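PDB 3BIL: probable LacI-family transcriptional regulator from Corynebacterium glutamicum ATCC 13032, which probably binds regulatory DNA as a transcription factor, with a periplasmic-binding-protein-like domain following its LacI-type DNA-binding region. Local coordinates for residues A184-Y189 / G241-F246. Sequence-based numbering, arbitrary orientation.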
ATOM      1  N   ALA A 184      20.517  20.906  11.763  1.00 36.91           N
ATOM      2  CA  ALA A 184      19.111  20.899  11.459  1.00 35.53           C
ATOM      3  C   ALA A 184      18.431  20.482  12.755  1.00 38.00           C
ATOM      4  O   ALA A 184      17.688  19.505  12.803  1.00 36.89           O
ATOM      5  CB  ALA A 184      18.824  19.926  10.321  1.00 34.62           C
ATOM      6  N   LEU A 185      18.721  21.230  13.819  1.00 34.20           N
ATOM      7  CA  LEU A 185      18.328  20.849  15.145  1.00 28.86           C
ATOM      8  C   LEU A 185      17.400  21.896  15.672  1.00 29.90           C
ATOM      9  O   LEU A 185      17.513  23.056  15.240  1.00 35.37           O
ATOM     10  CB  LEU A 185      19.550  20.808  16.060  1.00 24.87           C
ATOM     11  CG  LEU A 185      20.711  19.849  15.837  1.00 29.20           C
ATOM     12  CD1 LEU A 185      21.716  20.058  17.027  1.00 28.07           C
ATOM     13  CD2 LEU A 185      20.266  18.346  15.680  1.00 23.02           C
ATOM     14  N   PRO A 186      16.549  21.539  16.675  1.00 25.74           N
ATOM     15  CA  PRO A 186      16.372  20.216  17.294  1.00 23.19           C
ATOM     16  C   PRO A 186      15.560  19.233  16.486  1.00 24.32           C
ATOM     17  O   PRO A 186      14.742  19.627  15.643  1.00 26.90           O
ATOM     18  CB  PRO A 186      15.622  20.513  18.629  1.00 21.52           C
ATOM     19  CG  PRO A 186      15.124  21.863  18.531  1.00 20.44           C
ATOM     20  CD  PRO A 186      15.755  22.577  17.357  1.00 24.05           C
ATOM     21  N   ILE A 187      15.746  17.957  16.801  1.00 24.39           N
ATOM     22  CA  ILE A 187      15.074  16.905  16.122  1.00 26.69           C
ATOM     23  C   ILE A 187      13.866  16.455  16.946  1.00 31.88           C
ATOM     24  O   ILE A 187      13.985  16.166  18.142  1.00 35.44           O
ATOM     25  CB  ILE A 187      16.038  15.708  15.881  1.00 29.42           C
ATOM     26  CG1 ILE A 187      17.298  16.173  15.139  1.00 30.43           C
ATOM     27  CG2 ILE A 187      15.316  14.528  15.112  1.00 29.24           C
ATOM     28  CD1 ILE A 187      18.472  15.186  15.164  1.00 25.34           C
ATOM     29  N   GLY A 188      12.700  16.395  16.299  1.00 31.40           N
ATOM     30  CA  GLY A 188      11.531  15.766  16.859  1.00 25.76           C
ATOM     31  C   GLY A 188      11.447  14.356  16.325  1.00 24.85           C
ATOM     32  O   GLY A 188      11.037  14.135  15.195  1.00 29.51           O
ATOM     33  N   TYR A 189      11.823  13.382  17.127  1.00 23.39           N
ATOM     34  CA  TYR A 189      11.742  12.011  16.679  1.00 24.22           C
ATOM     35  C   TYR A 189      10.382  11.480  17.051  1.00 31.43           C
ATOM     36  O   TYR A 189       9.906  11.624  18.181  1.00 35.01           O
ATOM     37  CB  TYR A 189      12.852  11.151  17.264  1.00 20.46           C
ATOM     38  CG  TYR A 189      12.734   9.652  16.945  1.00 22.52           C
ATOM     39  CD1 TYR A 189      13.263   9.131  15.765  1.00 19.18           C
ATOM     40  CD2 TYR A 189      12.119   8.758  17.839  1.00 20.24           C
ATOM     41  CE1 TYR A 189      13.167   7.808  15.472  1.00 21.45           C
ATOM     42  CE2 TYR A 189      12.011   7.397  17.533  1.00 15.20           C
ATOM     43  CZ  TYR A 189      12.528   6.949  16.342  1.00 18.31           C
ATOM     44  OH  TYR A 189      12.465   5.641  16.000  1.00 22.96           O
ATOM     45  N   GLY A 241       9.084  23.283  19.087  1.00 32.58           N
ATOM     46  CA  GLY A 241      10.260  23.875  18.442  1.00 27.15           C
ATOM     47  C   GLY A 241      11.038  22.984  17.468  1.00 28.29           C
ATOM     48  O   GLY A 241      12.060  23.421  16.942  1.00 25.53           O
ATOM     49  N   ALA A 242      10.590  21.745  17.230  1.00 26.42           N
ATOM     50  CA  ALA A 242      11.323  20.836  16.302  1.00 24.92           C
ATOM     51  C   ALA A 242      11.547  21.505  14.988  1.00 28.88           C
ATOM     52  O   ALA A 242      10.649  22.156  14.475  1.00 36.49           O
ATOM     53  CB  ALA A 242      10.599  19.477  16.095  1.00 16.76           C
ATOM     54  N   LYS A 243      12.771  21.401  14.476  1.00 35.45           N
ATOM     55  CA  LYS A 243      13.108  21.895  13.140  1.00 35.02           C
ATOM     56  C   LYS A 243      13.314  20.713  12.176  1.00 31.12           C
ATOM     57  O   LYS A 243      13.493  20.904  10.975  1.00 24.90           O
ATOM     58  CB  LYS A 243      14.298  22.875  13.190  1.00 36.06           C
ATOM     59  CG  LYS A 243      13.839  24.300  13.535  1.00 41.53           C
ATOM     60  CD  LYS A 243      14.932  25.362  13.497  1.00 46.43           C
ATOM     61  CE  LYS A 243      15.558  25.547  14.918  1.00 57.82           C
ATOM     62  NZ  LYS A 243      15.807  26.980  15.370  1.00 56.57           N
ATOM     63  N   THR A 244      13.241  19.493  12.722  1.00 26.60           N
ATOM     64  CA  THR A 244      13.344  18.282  11.946  1.00 21.13           C
ATOM     65  C   THR A 244      12.351  17.265  12.487  1.00 25.52           C
ATOM     66  O   THR A 244      12.179  17.122  13.704  1.00 23.99           O
ATOM     67  CB  THR A 244      14.795  17.700  11.955  1.00 22.78           C
ATOM     68  OG1 THR A 244      15.640  18.504  11.109  1.00 21.50           O
ATOM     69  CG2 THR A 244      14.857  16.246  11.398  1.00 20.29           C
ATOM     70  N   LEU A 245      11.668  16.563  11.588  1.00 22.35           N
ATOM     71  CA  LEU A 245      10.769  15.535  12.041  1.00 24.43           C
ATOM     72  C   LEU A 245      11.325  14.219  11.528  1.00 24.57           C
ATOM     73  O   LEU A 245      11.631  14.078  10.347  1.00 28.39           O
ATOM     74  CB  LEU A 245       9.328  15.825  11.602  1.00 24.69           C
ATOM     75  CG  LEU A 245       8.761  17.144  12.201  1.00 27.45           C
ATOM     76  CD1 LEU A 245       7.450  17.658  11.493  1.00 27.55           C
ATOM     77  CD2 LEU A 245       8.560  17.028  13.727  1.00 20.70           C
ATOM     78  N   PHE A 246      11.481  13.263  12.426  1.00 19.37           N
ATOM     79  CA  PHE A 246      12.219  12.082  12.121  1.00 20.51           C
ATOM     80  C   PHE A 246      11.260  10.970  12.532  1.00 19.32           C
ATOM     81  O   PHE A 246      11.093  10.641  13.690  1.00 24.05           O
ATOM     82  CB  PHE A 246      13.585  12.129  12.870  1.00 18.68           C
ATOM     83  CG  PHE A 246      14.529  10.944  12.609  1.00 18.35           C
ATOM     84  CD1 PHE A 246      15.903  11.138  12.653  1.00 20.13           C
ATOM     85  CD2 PHE A 246      14.065   9.664  12.407  1.00 17.99           C
ATOM     86  CE1 PHE A 246      16.768  10.112  12.477  1.00 18.05           C
ATOM     87  CE2 PHE A 246      14.911   8.631  12.246  1.00 18.85           C
ATOM     88  CZ  PHE A 246      16.272   8.837  12.279  1.00 20.16           C
TER
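Gly-188 N donates to Thr-244 O over 2.7 Å near the start of a parallel strand pair. Two residues further along, Phe-246 N donates to Gly-188 O over 2.9 Å, and that oxygen also receives a CA-H...O contact from Leu-245 CA. At the strand entrance Pro-186 O takes Lys-243 N at 2.9 Å and a weak, bent bond from Thr-244 N. The Thr-244 hydroxyl donates to Ala-184 O at 2.8 Å, with OG1 beside its own backbone N (chi1 -74°); the bond ties the strand to the turn that carries the cis peptide before Pro-186. Strands 187-190 and 244-247 are neighbours in the parallel sheet of one lobe of the periplasmic-binding-protein fold. Ile-187, Tyr-189, Thr-244 and Phe-246 share one face of it. There the Tyr-189 edge meets the Phe-246 face in an offset edge-to-face pair, planes at 62°, with Tyr-189 CD1 3.5 Å from Phe-246 CD2. Ile-187 CG2, anti to its backbone N, lies 3.7 Å from Phe-246 CB. On the other face, Ala-242 CB packs 3.7 Å from Gly-188 N. Leu-179 of helix 169-181 touches Ile-187, Thr-244 and Phe-246, while Phe-206 of helix 197-212 stacks on Tyr-189. Gly-241 closes helix 227-239 as the C-prime residue of a Schellman motif, just before the chain enters the sheet.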